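Local coordinates for leucyl aminopeptidase (Trypanosoma brucei brucei, PDB 5NTD), which probably removes N-terminal residues, leucine among them, from peptides as a hexameric, manganese-bound M17 aminopeptidase that is inhibited by bestatin, at residues S147-I153 against F188-I194; V48-T52 against V143-S147. One frame throughout, in Å; residues are numbered along the deposited sequence.

Both contacts are built on the sheet of the N-terminal macro-like domain, away from the manganese ions and bestatin; contact 1 also touches helix 511-519 of the catalytic domain. Contact 2 pairs neighbouring strands 46-52 and 140-145 of a mixed six-stranded sheet; contact 1 lies beyond the C-terminal end of strand 140-145, where the chain enters helix 150-158 and meets the loop that follows strand 183-188, the next strand across. Along the chain contact 2 closes before contact 1 opens, and Ser147 is common to both. Their centres are 11 Å apart and they touch: Phe188 CD1 lies 3.3 Å from Val145 CG2, so the sheet core runs on into the helix-loop junction.

Contact 1: S147-I153 against F188-I194; sequences SNAVLPI and FPEPPAI
At the C-terminal ends of two inner parallel strands, 140-145 and 183-188, of the macro-like N-terminal sheet, the turn and first helical residues 147-153 lie against the irregular, proline-rich loop 188-194, mostly extended but bent at Pro189 (phi/psi -61/-43) and Ala193 (-56/-33). CA atoms approach to 6.3 Å at Asn148-Phe188 and again at Val150-Pro192. In 147-153, Ser147 OG (chi1 t) accepts from Ala149 N at 2.9 Å, an ST turn; Ala149 centres an inverse gamma turn and is the N-cap of helix 150-158, whose first turn closes with Ile153 N to Ala149 O at 3.1 Å.

Phe188 ends its strand with its CA-to-CB bond toward 147-153, and chi1 m lays one ring face under Val150 CG1, which stands 3.7 Å from the ring centroid, 9° off the normal, a CH-pi contact; Ile153 CG2 comes within 3.7 Å of Phe188 CE1 and Ser147 O lies at the ring edge. Pro189 follows with CD 3.4 Å from Asn148 OD1. Glu190 N donates a weak hydrogen bond to Asn148 OD1 (3.4 Å, 145°), and water 1 bridges that same OD1 (2.5 Å) to Glu190 O (3.0 Å). Pro192 sets CB 3.7 Å from Val150 CG1, the methyl that also covers Phe188. Ala193 N donates to water 2 at 2.9 Å, which reaches Asn148 O through a weak 3.3 Å bond. Leu199 of helix 196-214 touches Val150, Phe188, Pro192 and Ile194, and helix 511-519 touches Leu151 and Ile194. Ile194 (m, t) brings CD1 to Val150 CG2 at 3.8 Å and Leu151 CD1 at 3.9 Å.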
ATOM      1  N   SER G 147     -14.588 -47.683  -7.843  1.00 36.69           N
ATOM      2  CA  SER G 147     -15.398 -47.331  -6.673  1.00 36.97           C
ATOM      3  C   SER G 147     -16.845 -47.499  -7.019  1.00 37.80           C
ATOM      4  O   SER G 147     -17.250 -47.296  -8.155  1.00 38.17           O
ATOM      5  CB  SER G 147     -15.160 -45.880  -6.234  1.00 37.30           C
ATOM      6  OG  SER G 147     -16.137 -45.436  -5.290  1.00 37.31           O
ATOM      7  N   ASN G 148     -17.632 -47.883  -6.015  1.00 39.04           N
ATOM      8  CA  ASN G 148     -19.119 -47.929  -6.148  1.00 37.54           C
ATOM      9  C   ASN G 148     -19.790 -46.740  -5.458  1.00 38.37           C
ATOM     10  O   ASN G 148     -20.981 -46.764  -5.215  1.00 37.41           O
ATOM     11  CB  ASN G 148     -19.687 -49.244  -5.610  1.00 38.85           C
ATOM     12  CG  ASN G 148     -19.443 -50.409  -6.559  1.00 42.02           C
ATOM     13  OD1 ASN G 148     -19.984 -50.451  -7.675  1.00 42.01           O
ATOM     14  ND2 ASN G 148     -18.581 -51.332  -6.144  1.00 42.32           N
ATOM     15  N   ALA G 149     -19.009 -45.712  -5.124  1.00 36.79           N
ATOM     16  CA  ALA G 149     -19.547 -44.517  -4.448  1.00 35.72           C
ATOM     17  C   ALA G 149     -20.143 -43.640  -5.531  1.00 36.12           C
ATOM     18  O   ALA G 149     -19.571 -42.639  -5.951  1.00 35.80           O
ATOM     19  CB  ALA G 149     -18.483 -43.801  -3.656  1.00 35.62           C
ATOM     20  N   VAL G 150     -21.318 -44.030  -5.981  1.00 35.96           N
ATOM     21  CA  VAL G 150     -21.824 -43.552  -7.282  1.00 38.25           C
ATOM     22  C   VAL G 150     -22.115 -42.061  -7.352  1.00 37.27           C
ATOM     23  O   VAL G 150     -21.835 -41.412  -8.341  1.00 37.70           O
ATOM     24  CB  VAL G 150     -23.036 -44.352  -7.796  1.00 39.03           C
ATOM     25  CG1 VAL G 150     -22.650 -45.816  -7.972  1.00 39.78           C
ATOM     26  CG2 VAL G 150     -24.235 -44.224  -6.877  1.00 38.00           C
ATOM     27  N   LEU G 151     -22.677 -41.518  -6.293  1.00 39.15           N
ATOM     28  CA  LEU G 151     -23.043 -40.075  -6.296  1.00 40.19           C
ATOM     29  C   LEU G 151     -21.796 -39.160  -6.335  1.00 36.40           C
ATOM     30  O   LEU G 151     -21.701 -38.306  -7.208  1.00 36.71           O
ATOM     31  CB  LEU G 151     -23.940 -39.679  -5.117  1.00 43.48           C
ATOM     32  CG  LEU G 151     -24.546 -38.291  -5.371  1.00 47.02           C
ATOM     33  CD1 LEU G 151     -26.010 -38.422  -5.714  1.00 49.92           C
ATOM     34  CD2 LEU G 151     -24.375 -37.387  -4.168  1.00 50.93           C
ATOM     35  N   PRO G 152     -20.866 -39.323  -5.388  1.00 33.24           N
ATOM     36  CA  PRO G 152     -19.680 -38.474  -5.460  1.00 32.87           C
ATOM     37  C   PRO G 152     -18.876 -38.658  -6.735  1.00 33.52           C
ATOM     38  O   PRO G 152     -18.336 -37.680  -7.256  1.00 33.07           O
ATOM     39  CB  PRO G 152     -18.857 -38.874  -4.236  1.00 31.34           C
ATOM     40  CG  PRO G 152     -19.418 -40.151  -3.770  1.00 32.42           C
ATOM     41  CD  PRO G 152     -20.848 -40.172  -4.196  1.00 32.29           C
ATOM     42  N   ILE G 153     -18.823 -39.878  -7.249  1.00 33.31           N
ATOM     43  CA  ILE G 153     -18.109 -40.133  -8.526  1.00 33.17           C
ATOM     44  C   ILE G 153     -18.822 -39.459  -9.674  1.00 31.95           C
ATOM     45  O   ILE G 153     -18.195 -38.873 -10.542  1.00 33.75           O
ATOM     46  CB  ILE G 153     -17.845 -41.611  -8.814  1.00 34.89           C
ATOM     47  CG1 ILE G 153     -16.468 -42.000  -8.270  1.00 36.33           C
ATOM     48  CG2 ILE G 153     -17.737 -41.852 -10.313  1.00 36.58           C
ATOM     49  CD1 ILE G 153     -16.503 -42.551  -6.902  1.00 38.20           C
ATOM     50  N   PHE G 188     -19.237 -48.264 -13.818  1.00 28.98           N
ATOM     51  CA  PHE G 188     -19.090 -48.743 -12.407  1.00 31.00           C
ATOM     52  C   PHE G 188     -18.875 -50.250 -12.381  1.00 32.09           C
ATOM     53  O   PHE G 188     -19.247 -50.932 -13.337  1.00 35.06           O
ATOM     54  CB  PHE G 188     -20.315 -48.423 -11.570  1.00 31.12           C
ATOM     55  CG  PHE G 188     -20.534 -46.944 -11.350  1.00 32.55           C
ATOM     56  CD1 PHE G 188     -19.668 -46.208 -10.549  1.00 33.64           C
ATOM     57  CD2 PHE G 188     -21.610 -46.283 -11.958  1.00 32.98           C
ATOM     58  CE1 PHE G 188     -19.867 -44.845 -10.339  1.00 33.42           C
ATOM     59  CE2 PHE G 188     -21.803 -44.912 -11.772  1.00 32.95           C
ATOM     60  CZ  PHE G 188     -20.936 -44.203 -10.959  1.00 33.40           C
ATOM     61  N   PRO G 189     -18.284 -50.780 -11.318  1.00 32.71           N
ATOM     62  CA  PRO G 189     -18.172 -52.248 -11.203  1.00 36.87           C
ATOM     63  C   PRO G 189     -19.527 -52.989 -11.161  1.00 41.37           C
ATOM     64  O   PRO G 189     -19.695 -54.009 -11.804  1.00 44.40           O
ATOM     65  CB  PRO G 189     -17.451 -52.447  -9.861  1.00 35.15           C
ATOM     66  CG  PRO G 189     -16.774 -51.134  -9.611  1.00 35.18           C
ATOM     67  CD  PRO G 189     -17.714 -50.102 -10.154  1.00 33.14           C
ATOM     68  N   GLU G 190     -20.461 -52.441 -10.402  1.00 44.97           N
ATOM     69  CA  GLU G 190     -21.785 -53.026 -10.208  1.00 46.62           C
ATOM     70  C   GLU G 190     -22.839 -52.079 -10.718  1.00 48.63           C
ATOM     71  O   GLU G 190     -22.595 -50.870 -10.808  1.00 48.68           O
ATOM     72  CB  GLU G 190     -22.048 -53.252  -8.720  1.00 50.53           C
ATOM     73  CG  GLU G 190     -21.038 -54.126  -7.968  1.00 54.84           C
ATOM     74  CD  GLU G 190     -21.010 -55.556  -8.513  1.00 61.34           C
ATOM     75  OE1 GLU G 190     -21.917 -55.966  -9.268  1.00 70.90           O
ATOM     76  OE2 GLU G 190     -20.111 -56.317  -8.170  1.00 62.57           O
ATOM     77  N   PRO G 191     -24.060 -52.598 -10.997  1.00 45.58           N
ATOM     78  CA  PRO G 191     -25.152 -51.674 -11.336  1.00 41.89           C
ATOM     79  C   PRO G 191     -25.307 -50.620 -10.230  1.00 39.04           C
ATOM     80  O   PRO G 191     -25.293 -50.962  -9.063  1.00 38.89           O
ATOM     81  CB  PRO G 191     -26.365 -52.586 -11.394  1.00 41.09           C
ATOM     82  CG  PRO G 191     -25.821 -53.922 -11.752  1.00 41.91           C
ATOM     83  CD  PRO G 191     -24.485 -54.000 -11.076  1.00 43.21           C
ATOM     84  N   PRO G 192     -25.367 -49.343 -10.590  1.00 37.40           N
ATOM     85  CA  PRO G 192     -25.305 -48.346  -9.561  1.00 37.78           C
ATOM     86  C   PRO G 192     -26.546 -48.371  -8.674  1.00 38.52           C
ATOM     87  O   PRO G 192     -27.675 -48.457  -9.171  1.00 36.90           O
ATOM     88  CB  PRO G 192     -25.214 -47.027 -10.359  1.00 37.40           C
ATOM     89  CG  PRO G 192     -25.813 -47.346 -11.672  1.00 38.00           C
ATOM     90  CD  PRO G 192     -25.409 -48.756 -11.932  1.00 37.43           C
ATOM     91  N   ALA G 193     -26.318 -48.168  -7.390  1.00 37.39           N
ATOM     92  CA  ALA G 193     -27.425 -48.036  -6.420  1.00 38.27           C
ATOM     93  C   ALA G 193     -28.422 -46.934  -6.779  1.00 40.10           C
ATOM     94  O   ALA G 193     -29.617 -47.016  -6.485  1.00 45.01           O
ATOM     95  CB  ALA G 193     -26.888 -47.795  -5.021  1.00 37.87           C
ATOM     96  N   ILE G 194     -27.933 -45.883  -7.394  1.00 39.51           N
ATOM     97  CA  ILE G 194     -28.797 -44.799  -7.902  1.00 39.15           C
ATOM     98  C   ILE G 194     -28.897 -45.025  -9.397  1.00 38.43           C
ATOM     99  O   ILE G 194     -27.875 -45.195 -10.058  1.00 40.02           O
ATOM    100  CB  ILE G 194     -28.206 -43.397  -7.573  1.00 40.46           C
ATOM    101  CG1 ILE G 194     -28.198 -43.182  -6.063  1.00 41.03           C
ATOM    102  CG2 ILE G 194     -28.986 -42.273  -8.251  1.00 38.05           C
ATOM    103  CD1 ILE G 194     -27.207 -42.142  -5.603  1.00 43.53           C
TER
HETATM  104  O   HOH W   1     -22.144 -49.346  -8.288  1.00 36.96           O
HETATM  105  O   HOH W   2     -23.767 -48.425  -6.015  1.00 45.97           O

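Contact 2: V48-T52 against V143-S147; sequences VLVGT and VFVLS
Strands 48-52 and 143-145 run parallel as neighbours in the mixed sheet of the macro-like N-terminal domain, their short axes 4.7 Å apart at closest approach and crossing at -20°. Both are extended, with phi/psi near -120/130 in 48-50. The register is Val48-Val143, Leu49-Phe144 and Val50-Val145, with CA separations of 4.7, 4.8 and 5.0 Å. As expected of parallel pairing, Phe144 bonds both ways to the residues flanking its bridge partner: Phe144 N to Val48 O at 2.7 Å and Val50 N to Phe144 O at 2.9 Å. Leu146 N to Val50 O (3.0 Å, 156°) carries the pattern one residue past the strand. CA-H...O contacts from Leu49 CA to Phe144 O (3.4 Å) and from Val145 CA to Val50 O (3.5 Å) supplement it.

Val48, Val50, Val143 and Val145 share one face. Val50 CG2 meets Val145 CG1 at 3.7 Å, and helix 120-131 covers Val48, Val50 and Val143. Leu49 and Phe144 occupy the opposite face: Leu49 (t, p) brings CD1 to 3.9 Å from both Phe144 CB and Leu146 CD2, while the Phe144 ring (chi1 m) leads away from strand 48-52 to edge-to-face stacks with Phe66 and Tyr34. Gly51 leaves room for Leu146 (m, t), since an ideal CB on it would fall 2.8 Å from Leu146 CD1. On its other side, Gly51 bonds through its backbone to strand 99-107. Where the strands part, water 3 donates to Val50 O at 3.1 Å and accepts from Ser147 N at 3.3 Å.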
ATOM      1  N   VAL G  48     -10.016 -45.025 -19.759  1.00 30.32           N
ATOM      2  CA  VAL G  48      -9.490 -44.572 -18.465  1.00 29.18           C
ATOM      3  C   VAL G  48      -9.868 -45.582 -17.396  1.00 29.08           C
ATOM      4  O   VAL G  48     -11.008 -46.031 -17.342  1.00 31.03           O
ATOM      5  CB  VAL G  48     -10.016 -43.174 -18.116  1.00 30.40           C
ATOM      6  CG1 VAL G  48      -9.331 -42.621 -16.865  1.00 30.44           C
ATOM      7  CG2 VAL G  48      -9.832 -42.214 -19.279  1.00 31.24           C
ATOM      8  N   LEU G  49      -8.917 -45.897 -16.549  1.00 28.08           N
ATOM      9  CA  LEU G  49      -9.151 -46.755 -15.428  1.00 29.09           C
ATOM     10  C   LEU G  49      -8.716 -46.084 -14.132  1.00 29.18           C
ATOM     11  O   LEU G  49      -7.522 -45.829 -13.933  1.00 28.55           O
ATOM     12  CB  LEU G  49      -8.362 -48.068 -15.596  1.00 31.08           C
ATOM     13  CG  LEU G  49      -8.421 -49.062 -14.412  1.00 31.26           C
ATOM     14  CD1 LEU G  49      -9.843 -49.535 -14.155  1.00 30.90           C
ATOM     15  CD2 LEU G  49      -7.500 -50.249 -14.660  1.00 31.64           C
ATOM     16  N   VAL G  50      -9.669 -45.837 -13.239  1.00 29.70           N
ATOM     17  CA  VAL G  50      -9.347 -45.139 -11.969  1.00 31.78           C
ATOM     18  C   VAL G  50      -9.808 -45.901 -10.747  1.00 31.50           C
ATOM     19  O   VAL G  50     -10.962 -46.287 -10.636  1.00 30.80           O
ATOM     20  CB  VAL G  50      -9.787 -43.643 -11.896  1.00 33.01           C
ATOM     21  CG1 VAL G  50      -9.120 -42.854 -13.013  1.00 35.63           C
ATOM     22  CG2 VAL G  50     -11.263 -43.480 -12.042  1.00 33.03           C
ATOM     23  N   GLY G  51      -8.893 -46.052  -9.811  1.00 30.56           N
ATOM     24  CA  GLY G  51      -9.216 -46.676  -8.539  1.00 31.56           C
ATOM     25  C   GLY G  51      -8.086 -46.579  -7.559  1.00 32.21           C
ATOM     26  O   GLY G  51      -7.011 -46.062  -7.869  1.00 32.66           O
ATOM     27  N   THR G  52      -8.320 -47.084  -6.359  1.00 31.58           N
ATOM     28  CA  THR G  52      -7.275 -47.095  -5.316  1.00 30.53           C
ATOM     29  C   THR G  52      -6.212 -48.125  -5.646  1.00 30.66           C
ATOM     30  O   THR G  52      -6.415 -49.002  -6.490  1.00 31.64           O
ATOM     31  CB  THR G  52      -7.848 -47.406  -3.939  1.00 33.18           C
ATOM     32  OG1 THR G  52      -8.474 -48.704  -3.959  1.00 35.41           O
ATOM     33  CG2 THR G  52      -8.898 -46.354  -3.526  1.00 34.33           C
ATOM     34  N   VAL G 143     -14.739 -44.478 -19.087  1.00 30.54           N
ATOM     35  CA  VAL G 143     -14.099 -44.236 -17.790  1.00 29.44           C
ATOM     36  C   VAL G 143     -14.542 -45.324 -16.846  1.00 31.14           C
ATOM     37  O   VAL G 143     -15.644 -45.318 -16.283  1.00 30.76           O
ATOM     38  CB  VAL G 143     -14.433 -42.844 -17.222  1.00 29.41           C
ATOM     39  CG1 VAL G 143     -13.612 -42.559 -15.989  1.00 29.06           C
ATOM     40  CG2 VAL G 143     -14.173 -41.772 -18.262  1.00 29.49           C
ATOM     41  N   PHE G 144     -13.635 -46.256 -16.642  1.00 33.78           N
ATOM     42  CA  PHE G 144     -13.881 -47.397 -15.748  1.00 34.33           C
ATOM     43  C   PHE G 144     -13.444 -46.999 -14.361  1.00 35.78           C
ATOM     44  O   PHE G 144     -12.261 -46.736 -14.106  1.00 33.75           O
ATOM     45  CB  PHE G 144     -13.091 -48.629 -16.175  1.00 34.90           C
ATOM     46  CG  PHE G 144     -13.568 -49.238 -17.465  1.00 36.70           C
ATOM     47  CD1 PHE G 144     -13.157 -48.736 -18.689  1.00 35.64           C
ATOM     48  CD2 PHE G 144     -14.432 -50.345 -17.451  1.00 39.14           C
ATOM     49  CE1 PHE G 144     -13.600 -49.305 -19.866  1.00 35.58           C
ATOM     50  CE2 PHE G 144     -14.873 -50.924 -18.635  1.00 36.56           C
ATOM     51  CZ  PHE G 144     -14.467 -50.393 -19.837  1.00 36.45           C
ATOM     52  N   VAL G 145     -14.414 -46.940 -13.459  1.00 35.72           N
ATOM     53  CA  VAL G 145     -14.133 -46.569 -12.062  1.00 33.52           C
ATOM     54  C   VAL G 145     -14.305 -47.810 -11.216  1.00 34.46           C
ATOM     55  O   VAL G 145     -15.242 -48.560 -11.400  1.00 33.76           O
ATOM     56  CB  VAL G 145     -15.020 -45.404 -11.556  1.00 33.29           C
ATOM     57  CG1 VAL G 145     -14.888 -44.202 -12.479  1.00 33.01           C
ATOM     58  CG2 VAL G 145     -16.478 -45.782 -11.464  1.00 33.37           C
ATOM     59  N   LEU G 146     -13.408 -47.993 -10.270  1.00 34.15           N
ATOM     60  CA  LEU G 146     -13.439 -49.161  -9.397  1.00 34.15           C
ATOM     61  C   LEU G 146     -14.181 -48.917  -8.079  1.00 36.92           C
ATOM     62  O   LEU G 146     -14.363 -49.841  -7.302  1.00 37.95           O
ATOM     63  CB  LEU G 146     -12.038 -49.682  -9.150  1.00 33.02           C
ATOM     64  CG  LEU G 146     -11.299 -49.992 -10.458  1.00 32.19           C
ATOM     65  CD1 LEU G 146      -9.904 -50.515 -10.158  1.00 32.62           C
ATOM     66  CD2 LEU G 146     -12.044 -50.984 -11.330  1.00 31.24           C
ATOM     67  N   SER G 147     -14.588 -47.683  -7.843  1.00 36.69           N
ATOM     68  CA  SER G 147     -15.398 -47.331  -6.673  1.00 36.97           C
ATOM     69  C   SER G 147     -16.845 -47.499  -7.019  1.00 37.80           C
ATOM     70  O   SER G 147     -17.250 -47.296  -8.155  1.00 38.17           O
ATOM     71  CB  SER G 147     -15.160 -45.880  -6.234  1.00 37.30           C
ATOM     72  OG  SER G 147     -16.137 -45.436  -5.290  1.00 37.31           O
TER
HETATM   73  O   HOH W   3     -12.780 -45.041  -8.523  1.00 33.85           O